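PDB 1NTH: monomethylamine methyltransferase MtmB1 from Methanosarcina barkeri, which catalyses the transfer of the methyl group of monomethylamine to the corrinoid cofactor of its partner protein MtmC, a step of methanogenesis from methylamine. Local coordinates for residues N307-E310 against T311-A315; T342-C345 against L346-S350; L408-L411 against Y412-N415. All blocks are in the same frame, centred on the assembly; numbering follows the deposited sequence.

The three contacts come one after another along the chain. Contacts 1 and 2 are the first turns of helices 309-325 and 343-359, two successive helices of the TIM barrel, separated by strand 330-333. Their centres lie about 15 Å apart. Contact 3 lies where helix 398-410 gives way to a turn, about 12 Å from contact 1 and 10 Å from contact 2, centre to centre. It packs against the starts of both barrel helices, Val409 on Leu312 and Leu408 on Leu347. Asn307 ties the group together: its side chain is probably hydrogen-bonded to Glu348, and its carbonyl to the hydroxyl of Tyr412. An Arg309-Glu413 salt bridge also joins the start of helix 309-325 to that turn.

Contact 1: N307-E310 against T311-A315; sequences NTRE and TLMIA
Thr308 and Thr311 both set OG1 between their own backbone N and carbonyl carbon, with chi1 of 67° and 56°. This turns the two hydroxyls towards each other, and OG1 of Thr308 lies 3.0 Å from OG1 of Thr311. The side chains slant across one another. Thr311 OG1 accepts from the backbone N of Thr308 at 2.9 Å, with a bent N-H...O angle of 133°. A valine in place of Thr311 would probably leave the Thr308 N-H without this acceptor and put a methyl against the Thr308 hydroxyl. Thr308 is the N-cap of helix 309-325, which links strands 293-300 and 330-333 in a beta-alpha-beta unit of the TIM barrel. The helix bonding begins at its carbonyl: Leu312 N donates to Thr308 O at 3.0 Å. Leu312 also folds back over the entry to the helix, with CG 3.2 Å from Thr308 O and CD1 3.6 Å from Asn307 O. Arg309 and Met313 meet through carbon and sulfur, CG of Arg309 lying 4.1 Å from SD of Met313. The guanidinium of Arg309 leads elsewhere, to salt bridges with Asp406 and Glu413. Ile314 lays CG1 3.1 Å from Glu310 O and faces helix 271-288.

Contact 2: T342-C345 against L346-S350; sequences TEMC and LLEAS
Met344 and Glu348 make the main side-chain meeting. Met344 holds CG anti to its backbone N (chi1 -173°) and runs on extended. Glu348 instead sets CG anti to its carbonyl carbon (chi1 -80°) and reaches back towards the start of the helix. The two chains slant across each other, and OE1 of Glu348 touches Met344 at two points: CG and CE of Met344 each lie 3.6 Å from it. The end of Met344 lies over one face of the carboxylate, its CE 3.6 Å from CD of Glu348. These contacts do not supply the polar partners of Glu348. OE1 accepts from the backbone N of Ala338, and OE2 from Cys337 N and Asn307 ND2, so the buried carboxylate is gripped at both oxygens.

The segment opens helix 343-359 of the TIM barrel, between strands 330-333 and 363-366. Thr342 is its N-cap. Its OG1 faces the first turn and accepts from Cys345 N at 3.3 Å. This hydroxyl also bonds to Gly339 O.

Glu343 and Leu347 run alongside each other in the same direction, with CG of Glu343 4.0 Å from CD1 of Leu347. The carboxylate continues outward to a salt bridge with Lys450. At the far end, Ser350 OG turns back and donates to Leu346 O at 2.7 Å. That carbonyl also accepts from Ser350 N, and the two donors come from opposite faces of its plane. Leu346 packs towards helix 438-454, and Cys345 turns its SG towards helix 380-393.

Contact 3: L408-L411 against Y412-N415; sequences LVSL and YEKN
Val409 O receives both backbone bonds that join residues 408-411 to 412-415. Glu413 N donates to it at 2.9 Å, almost in line with the carbonyl. Tyr412 N donates at 3.2 Å, from well above the carbonyl plane (59° out of it). A type I beta turn then runs from Tyr412 to Asn415, closed by the bond from Asn415 N to Tyr412 O. A water spans the bend, donating to Ser410 O and accepting from Lys414 N.

The Tyr412 side chain folds back under the last helical turn. Its CG sits between the backbone N and the carbonyl carbon (chi1 64°), which brings the ring beneath Val409. Val409 O lies 3.9 Å above the ring plane, over its centre. Val409 CA makes a CH-pi contact on the ring, 4.2 Å from the centroid and 22° off the normal. At the far end of the ring, OH of Tyr412 lies 3.8 Å from CG2 of Val409 and is hydrogen-bonded to Asn307 O.

Glu413 CG takes the same position between backbone N and carbonyl carbon as in Tyr412, and its chain then extends back beside the helix. It crosses the Val409 side chain at about a right angle, with OE1 of Glu413 3.6 Å from CG1 of Val409. OE2 of Glu413 lies 3.5 Å from OG of Ser410, but its stronger partner is Arg309, in a salt bridge. Ser410 OG itself is hydrogen-bonded to Asp406 O.

Leu408 faces helices 343-359 and 438-454, while Val409 leans on helix 309-325. The arrangement is a helix C-terminus running into a type I turn, packed against the outer helices of the TIM barrel.

Contact 1: N307-E310 against T311-A315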
ATOM      1  N   ASN A 307     -19.038 -25.195 -29.787  1.00 17.90           N
ATOM      2  CA  ASN A 307     -20.454 -24.952 -30.022  1.00 18.75           C
ATOM      3  C   ASN A 307     -21.157 -25.905 -30.987  1.00 19.93           C
ATOM      4  O   ASN A 307     -22.093 -25.510 -31.684  1.00 20.93           O
ATOM      5  CB  ASN A 307     -20.677 -23.505 -30.472  1.00 20.04           C
ATOM      6  CG  ASN A 307     -19.768 -23.100 -31.608  1.00 20.92           C
ATOM      7  OD1 ASN A 307     -18.793 -22.372 -31.410  1.00 22.59           O
ATOM      8  ND2 ASN A 307     -20.077 -23.575 -32.811  1.00 20.54           N
ATOM      9  N   THR A 308     -20.708 -27.153 -31.038  1.00 20.48           N
ATOM     10  CA  THR A 308     -21.376 -28.124 -31.894  1.00 21.24           C
ATOM     11  C   THR A 308     -22.537 -28.632 -31.048  1.00 21.24           C
ATOM     12  O   THR A 308     -22.564 -28.422 -29.830  1.00 20.59           O
ATOM     13  CB  THR A 308     -20.461 -29.314 -32.268  1.00 20.55           C
ATOM     14  OG1 THR A 308     -20.166 -30.083 -31.098  1.00 22.31           O
ATOM     15  CG2 THR A 308     -19.168 -28.817 -32.900  1.00 21.23           C
ATOM     16  N   ARG A 309     -23.501 -29.288 -31.679  1.00 20.56           N
ATOM     17  CA  ARG A 309     -24.650 -29.804 -30.951  1.00 20.50           C
ATOM     18  C   ARG A 309     -24.219 -30.671 -29.769  1.00 20.73           C
ATOM     19  O   ARG A 309     -24.748 -30.534 -28.665  1.00 20.91           O
ATOM     20  CB  ARG A 309     -25.547 -30.607 -31.898  1.00 21.41           C
ATOM     21  CG  ARG A 309     -26.813 -31.165 -31.260  1.00 21.98           C
ATOM     22  CD  ARG A 309     -27.695 -31.819 -32.326  1.00 22.71           C
ATOM     23  NE  ARG A 309     -28.192 -30.844 -33.294  1.00 23.36           N
ATOM     24  CZ  ARG A 309     -29.313 -30.142 -33.147  1.00 22.34           C
ATOM     25  NH1 ARG A 309     -30.069 -30.308 -32.068  1.00 22.24           N
ATOM     26  NH2 ARG A 309     -29.675 -29.264 -34.074  1.00 23.64           N
ATOM     27  N   GLU A 310     -23.250 -31.552 -29.996  1.00 19.54           N
ATOM     28  CA  GLU A 310     -22.781 -32.442 -28.943  1.00 19.45           C
ATOM     29  C   GLU A 310     -22.089 -31.736 -27.780  1.00 19.32           C
ATOM     30  O   GLU A 310     -22.385 -32.022 -26.621  1.00 18.74           O
ATOM     31  CB  GLU A 310     -21.842 -33.504 -29.521  1.00 21.07           C
ATOM     32  CG  GLU A 310     -22.503 -34.398 -30.563  1.00 23.11           C
ATOM     33  CD  GLU A 310     -22.307 -33.909 -31.987  1.00 26.22           C
ATOM     34  OE1 GLU A 310     -21.974 -32.719 -32.188  1.00 27.05           O
ATOM     35  OE2 GLU A 310     -22.498 -34.723 -32.917  1.00 26.99           O
ATOM     36  N   THR A 311     -21.176 -30.820 -28.087  1.00 19.06           N
ATOM     37  CA  THR A 311     -20.448 -30.106 -27.042  1.00 19.24           C
ATOM     38  C   THR A 311     -21.350 -29.163 -26.242  1.00 18.66           C
ATOM     39  O   THR A 311     -21.126 -28.948 -25.049  1.00 18.65           O
ATOM     40  CB  THR A 311     -19.244 -29.325 -27.625  1.00 18.94           C
ATOM     41  OG1 THR A 311     -19.689 -28.442 -28.658  1.00 21.57           O
ATOM     42  CG2 THR A 311     -18.217 -30.294 -28.203  1.00 20.62           C
ATOM     43  N   LEU A 312     -22.366 -28.600 -26.888  1.00 18.56           N
ATOM     44  CA  LEU A 312     -23.290 -27.722 -26.180  1.00 19.00           C
ATOM     45  C   LEU A 312     -24.108 -28.565 -25.199  1.00 19.93           C
ATOM     46  O   LEU A 312     -24.369 -28.144 -24.072  1.00 18.46           O
ATOM     47  CB  LEU A 312     -24.213 -26.994 -27.165  1.00 18.51           C
ATOM     48  CG  LEU A 312     -23.541 -25.922 -28.035  1.00 19.26           C
ATOM     49  CD1 LEU A 312     -24.538 -25.376 -29.048  1.00 22.02           C
ATOM     50  CD2 LEU A 312     -23.010 -24.790 -27.147  1.00 19.58           C
ATOM     51  N   MET A 313     -24.502 -29.766 -25.622  1.00 19.45           N
ATOM     52  CA  MET A 313     -25.265 -30.657 -24.751  1.00 19.54           C
ATOM     53  C   MET A 313     -24.420 -31.087 -23.555  1.00 18.27           C
ATOM     54  O   MET A 313     -24.912 -31.157 -22.429  1.00 19.28           O
ATOM     55  CB  MET A 313     -25.730 -31.892 -25.528  1.00 20.69           C
ATOM     56  CG  MET A 313     -26.814 -31.598 -26.550  1.00 21.27           C
ATOM     57  SD  MET A 313     -27.181 -33.038 -27.576  1.00 24.60           S
ATOM     58  CE  MET A 313     -27.987 -34.106 -26.393  1.00 22.72           C
ATOM     59  N   ILE A 314     -23.147 -31.377 -23.805  1.00 17.80           N
ATOM     60  CA  ILE A 314     -22.243 -31.786 -22.736  1.00 17.58           C
ATOM     61  C   ILE A 314     -22.116 -30.664 -21.706  1.00 17.89           C
ATOM     62  O   ILE A 314     -22.252 -30.899 -20.504  1.00 17.51           O
ATOM     63  CB  ILE A 314     -20.846 -32.135 -23.300  1.00 17.63           C
ATOM     64  CG1 ILE A 314     -20.953 -33.389 -24.178  1.00 18.74           C
ATOM     65  CG2 ILE A 314     -19.848 -32.357 -22.162  1.00 18.42           C
ATOM     66  CD1 ILE A 314     -19.727 -33.655 -25.026  1.00 18.59           C
ATOM     67  N   ALA A 315     -21.873 -29.447 -22.178  1.00 17.19           N
ATOM     68  CA  ALA A 315     -21.727 -28.304 -21.280  1.00 17.61           C
ATOM     69  C   ALA A 315     -23.025 -28.004 -20.526  1.00 17.55           C
ATOM     70  O   ALA A 315     -23.009 -27.754 -19.318  1.00 17.71           O
ATOM     71  CB  ALA A 315     -21.285 -27.074 -22.066  1.00 17.14           C
TER

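Contact 2: T342-C345 against L346-S350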
ATOM      1  N   THR A 342     -18.053 -12.453 -39.553  1.00 23.55           N
ATOM      2  CA  THR A 342     -18.839 -13.401 -40.333  1.00 22.72           C
ATOM      3  C   THR A 342     -20.069 -13.716 -39.499  1.00 23.75           C
ATOM      4  O   THR A 342     -20.007 -13.753 -38.265  1.00 22.58           O
ATOM      5  CB  THR A 342     -18.082 -14.719 -40.630  1.00 22.90           C
ATOM      6  OG1 THR A 342     -17.897 -15.461 -39.418  1.00 23.98           O
ATOM      7  CG2 THR A 342     -16.734 -14.428 -41.273  1.00 23.23           C
ATOM      8  N   GLU A 343     -21.194 -13.932 -40.168  1.00 23.11           N
ATOM      9  CA  GLU A 343     -22.430 -14.229 -39.470  1.00 23.79           C
ATOM     10  C   GLU A 343     -22.340 -15.543 -38.704  1.00 23.20           C
ATOM     11  O   GLU A 343     -22.850 -15.652 -37.587  1.00 22.63           O
ATOM     12  CB  GLU A 343     -23.588 -14.286 -40.463  1.00 26.24           C
ATOM     13  CG  GLU A 343     -24.953 -14.345 -39.806  1.00 28.85           C
ATOM     14  CD  GLU A 343     -26.078 -14.326 -40.820  1.00 30.92           C
ATOM     15  OE1 GLU A 343     -26.265 -15.344 -41.519  1.00 33.06           O
ATOM     16  OE2 GLU A 343     -26.765 -13.289 -40.922  1.00 31.39           O
ATOM     17  N   MET A 344     -21.676 -16.537 -39.288  1.00 22.60           N
ATOM     18  CA  MET A 344     -21.562 -17.829 -38.626  1.00 22.96           C
ATOM     19  C   MET A 344     -20.862 -17.726 -37.275  1.00 22.45           C
ATOM     20  O   MET A 344     -21.312 -18.319 -36.296  1.00 21.82           O
ATOM     21  CB  MET A 344     -20.819 -18.836 -39.504  1.00 23.30           C
ATOM     22  CG  MET A 344     -20.840 -20.240 -38.919  1.00 25.38           C
ATOM     23  SD  MET A 344     -20.114 -21.482 -39.996  1.00 26.27           S
ATOM     24  CE  MET A 344     -19.806 -22.827 -38.840  1.00 25.59           C
ATOM     25  N   CYS A 345     -19.761 -16.983 -37.224  1.00 21.67           N
ATOM     26  CA  CYS A 345     -19.025 -16.826 -35.974  1.00 20.98           C
ATOM     27  C   CYS A 345     -19.949 -16.301 -34.879  1.00 20.02           C
ATOM     28  O   CYS A 345     -19.989 -16.837 -33.771  1.00 19.53           O
ATOM     29  CB  CYS A 345     -17.851 -15.863 -36.165  1.00 20.64           C
ATOM     30  SG  CYS A 345     -16.875 -15.574 -34.659  1.00 23.68           S
ATOM     31  N   LEU A 346     -20.700 -15.252 -35.197  1.00 19.42           N
ATOM     32  CA  LEU A 346     -21.617 -14.663 -34.232  1.00 20.58           C
ATOM     33  C   LEU A 346     -22.723 -15.629 -33.819  1.00 20.56           C
ATOM     34  O   LEU A 346     -23.097 -15.684 -32.649  1.00 21.60           O
ATOM     35  CB  LEU A 346     -22.228 -13.377 -34.800  1.00 19.85           C
ATOM     36  CG  LEU A 346     -21.224 -12.263 -35.112  1.00 21.36           C
ATOM     37  CD1 LEU A 346     -21.963 -11.035 -35.628  1.00 21.55           C
ATOM     38  CD2 LEU A 346     -20.428 -11.914 -33.849  1.00 21.48           C
ATOM     39  N   LEU A 347     -23.247 -16.394 -34.773  1.00 20.25           N
ATOM     40  CA  LEU A 347     -24.306 -17.346 -34.461  1.00 19.73           C
ATOM     41  C   LEU A 347     -23.776 -18.509 -33.627  1.00 19.64           C
ATOM     42  O   LEU A 347     -24.475 -19.020 -32.751  1.00 18.87           O
ATOM     43  CB  LEU A 347     -24.953 -17.875 -35.749  1.00 21.62           C
ATOM     44  CG  LEU A 347     -25.748 -16.846 -36.559  1.00 21.72           C
ATOM     45  CD1 LEU A 347     -26.297 -17.502 -37.820  1.00 23.58           C
ATOM     46  CD2 LEU A 347     -26.884 -16.286 -35.716  1.00 21.96           C
ATOM     47  N   GLU A 348     -22.544 -18.928 -33.902  1.00 20.14           N
ATOM     48  CA  GLU A 348     -21.933 -20.022 -33.152  1.00 20.12           C
ATOM     49  C   GLU A 348     -21.761 -19.600 -31.695  1.00 19.71           C
ATOM     50  O   GLU A 348     -22.139 -20.326 -30.774  1.00 19.75           O
ATOM     51  CB  GLU A 348     -20.563 -20.376 -33.735  1.00 21.94           C
ATOM     52  CG  GLU A 348     -20.591 -21.243 -34.986  1.00 23.44           C
ATOM     53  CD  GLU A 348     -19.191 -21.575 -35.475  1.00 24.98           C
ATOM     54  OE1 GLU A 348     -18.584 -20.740 -36.180  1.00 25.01           O
ATOM     55  OE2 GLU A 348     -18.685 -22.667 -35.135  1.00 27.12           O
ATOM     56  N   ALA A 349     -21.189 -18.418 -31.494  1.00 19.31           N
ATOM     57  CA  ALA A 349     -20.970 -17.909 -30.147  1.00 18.30           C
ATOM     58  C   ALA A 349     -22.306 -17.687 -29.445  1.00 18.72           C
ATOM     59  O   ALA A 349     -22.426 -17.910 -28.240  1.00 18.92           O
ATOM     60  CB  ALA A 349     -20.182 -16.605 -30.202  1.00 18.97           C
ATOM     61  N   SER A 350     -23.310 -17.248 -30.198  1.00 18.51           N
ATOM     62  CA  SER A 350     -24.631 -17.005 -29.630  1.00 18.54           C
ATOM     63  C   SER A 350     -25.247 -18.294 -29.096  1.00 18.28           C
ATOM     64  O   SER A 350     -25.821 -18.313 -28.008  1.00 18.67           O
ATOM     65  CB  SER A 350     -25.561 -16.385 -30.677  1.00 17.97           C
ATOM     66  OG  SER A 350     -25.139 -15.080 -31.021  1.00 20.44           O
TER

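Contact 3: L408-L411 against Y412-N415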
ATOM      1  N   LEU A 408     -31.362 -22.930 -33.828  1.00 23.60           N
ATOM      2  CA  LEU A 408     -30.150 -22.157 -34.066  1.00 22.84           C
ATOM      3  C   LEU A 408     -28.979 -23.017 -34.519  1.00 21.70           C
ATOM      4  O   LEU A 408     -28.322 -22.708 -35.514  1.00 22.59           O
ATOM      5  CB  LEU A 408     -29.764 -21.381 -32.802  1.00 22.57           C
ATOM      6  CG  LEU A 408     -28.476 -20.553 -32.864  1.00 22.00           C
ATOM      7  CD1 LEU A 408     -28.508 -19.599 -34.054  1.00 23.23           C
ATOM      8  CD2 LEU A 408     -28.321 -19.783 -31.561  1.00 22.53           C
ATOM      9  N   VAL A 409     -28.714 -24.097 -33.795  1.00 22.46           N
ATOM     10  CA  VAL A 409     -27.606 -24.968 -34.152  1.00 23.05           C
ATOM     11  C   VAL A 409     -27.806 -25.541 -35.554  1.00 24.27           C
ATOM     12  O   VAL A 409     -26.841 -25.770 -36.282  1.00 24.64           O
ATOM     13  CB  VAL A 409     -27.451 -26.112 -33.128  1.00 23.06           C
ATOM     14  CG1 VAL A 409     -26.338 -27.061 -33.562  1.00 22.59           C
ATOM     15  CG2 VAL A 409     -27.135 -25.527 -31.748  1.00 24.36           C
ATOM     16  N   SER A 410     -29.062 -25.755 -35.936  1.00 25.77           N
ATOM     17  CA  SER A 410     -29.373 -26.288 -37.260  1.00 27.46           C
ATOM     18  C   SER A 410     -28.991 -25.308 -38.365  1.00 28.63           C
ATOM     19  O   SER A 410     -28.791 -25.703 -39.515  1.00 29.54           O
ATOM     20  CB  SER A 410     -30.865 -26.616 -37.367  1.00 27.67           C
ATOM     21  OG  SER A 410     -31.202 -27.731 -36.560  1.00 30.28           O
ATOM     22  N   LEU A 411     -28.882 -24.030 -38.017  1.00 28.89           N
ATOM     23  CA  LEU A 411     -28.530 -23.011 -38.997  1.00 28.77           C
ATOM     24  C   LEU A 411     -27.066 -23.038 -39.427  1.00 28.87           C
ATOM     25  O   LEU A 411     -26.715 -22.454 -40.451  1.00 30.32           O
ATOM     26  CB  LEU A 411     -28.868 -21.613 -38.464  1.00 29.65           C
ATOM     27  CG  LEU A 411     -30.341 -21.259 -38.243  1.00 30.98           C
ATOM     28  CD1 LEU A 411     -30.446 -19.833 -37.727  1.00 31.49           C
ATOM     29  CD2 LEU A 411     -31.108 -21.408 -39.547  1.00 31.58           C
ATOM     30  N   TYR A 412     -26.209 -23.713 -38.665  1.00 26.79           N
ATOM     31  CA  TYR A 412     -24.795 -23.752 -39.023  1.00 25.72           C
ATOM     32  C   TYR A 412     -24.098 -25.107 -38.918  1.00 25.44           C
ATOM     33  O   TYR A 412     -23.000 -25.275 -39.449  1.00 26.42           O
ATOM     34  CB  TYR A 412     -24.013 -22.722 -38.182  1.00 25.12           C
ATOM     35  CG  TYR A 412     -23.993 -22.991 -36.682  1.00 23.58           C
ATOM     36  CD1 TYR A 412     -23.309 -24.087 -36.155  1.00 23.29           C
ATOM     37  CD2 TYR A 412     -24.659 -22.145 -35.793  1.00 24.59           C
ATOM     38  CE1 TYR A 412     -23.287 -24.337 -34.779  1.00 23.21           C
ATOM     39  CE2 TYR A 412     -24.644 -22.385 -34.415  1.00 23.97           C
ATOM     40  CZ  TYR A 412     -23.956 -23.481 -33.917  1.00 24.16           C
ATOM     41  OH  TYR A 412     -23.938 -23.722 -32.559  1.00 23.19           O
ATOM     42  N   GLU A 413     -24.722 -26.076 -38.257  1.00 26.52           N
ATOM     43  CA  GLU A 413     -24.080 -27.375 -38.067  1.00 27.58           C
ATOM     44  C   GLU A 413     -23.772 -28.192 -39.320  1.00 29.12           C
ATOM     45  O   GLU A 413     -23.118 -29.230 -39.239  1.00 28.71           O
ATOM     46  CB  GLU A 413     -24.883 -28.223 -37.073  1.00 27.84           C
ATOM     47  CG  GLU A 413     -26.173 -28.818 -37.597  1.00 27.53           C
ATOM     48  CD  GLU A 413     -26.945 -29.533 -36.501  1.00 29.28           C
ATOM     49  OE1 GLU A 413     -26.298 -30.073 -35.576  1.00 29.59           O
ATOM     50  OE2 GLU A 413     -28.193 -29.567 -36.565  1.00 29.13           O
ATOM     51  N   LYS A 414     -24.220 -27.725 -40.478  1.00 30.67           N
ATOM     52  CA  LYS A 414     -23.949 -28.440 -41.720  1.00 33.07           C
ATOM     53  C   LYS A 414     -22.855 -27.732 -42.511  1.00 32.91           C
ATOM     54  O   LYS A 414     -22.521 -28.134 -43.626  1.00 33.76           O
ATOM     55  CB  LYS A 414     -25.232 -28.538 -42.551  1.00 35.79           C
ATOM     56  CG  LYS A 414     -26.349 -29.327 -41.895  0.50 38.11           C
ATOM     57  CD  LYS A 414     -25.985 -30.794 -41.751  0.50 40.55           C
ATOM     58  CE  LYS A 414     -27.126 -31.584 -41.136  0.50 42.02           C
ATOM     59  NZ  LYS A 414     -26.780 -33.023 -40.986  0.50 44.17           N
ATOM     60  N   ASN A 415     -22.278 -26.691 -41.913  1.00 30.83           N
ATOM     61  CA  ASN A 415     -21.244 -25.905 -42.577  1.00 29.91           C
ATOM     62  C   ASN A 415     -19.901 -25.858 -41.848  1.00 29.09           C
ATOM     63  O   ASN A 415     -19.089 -24.973 -42.113  1.00 28.53           O
ATOM     64  CB  ASN A 415     -21.753 -24.477 -42.774  1.00 31.17           C
ATOM     65  CG  ASN A 415     -23.089 -24.430 -43.487  1.00 33.57           C
ATOM     66  OD1 ASN A 415     -23.841 -23.464 -43.355  1.00 35.11           O
ATOM     67  ND2 ASN A 415     -23.388 -25.469 -44.258  1.00 34.51           N
TER
HETATM   68  O   HOH W   1     -26.547 -25.673 -41.186  1.00 31.63           O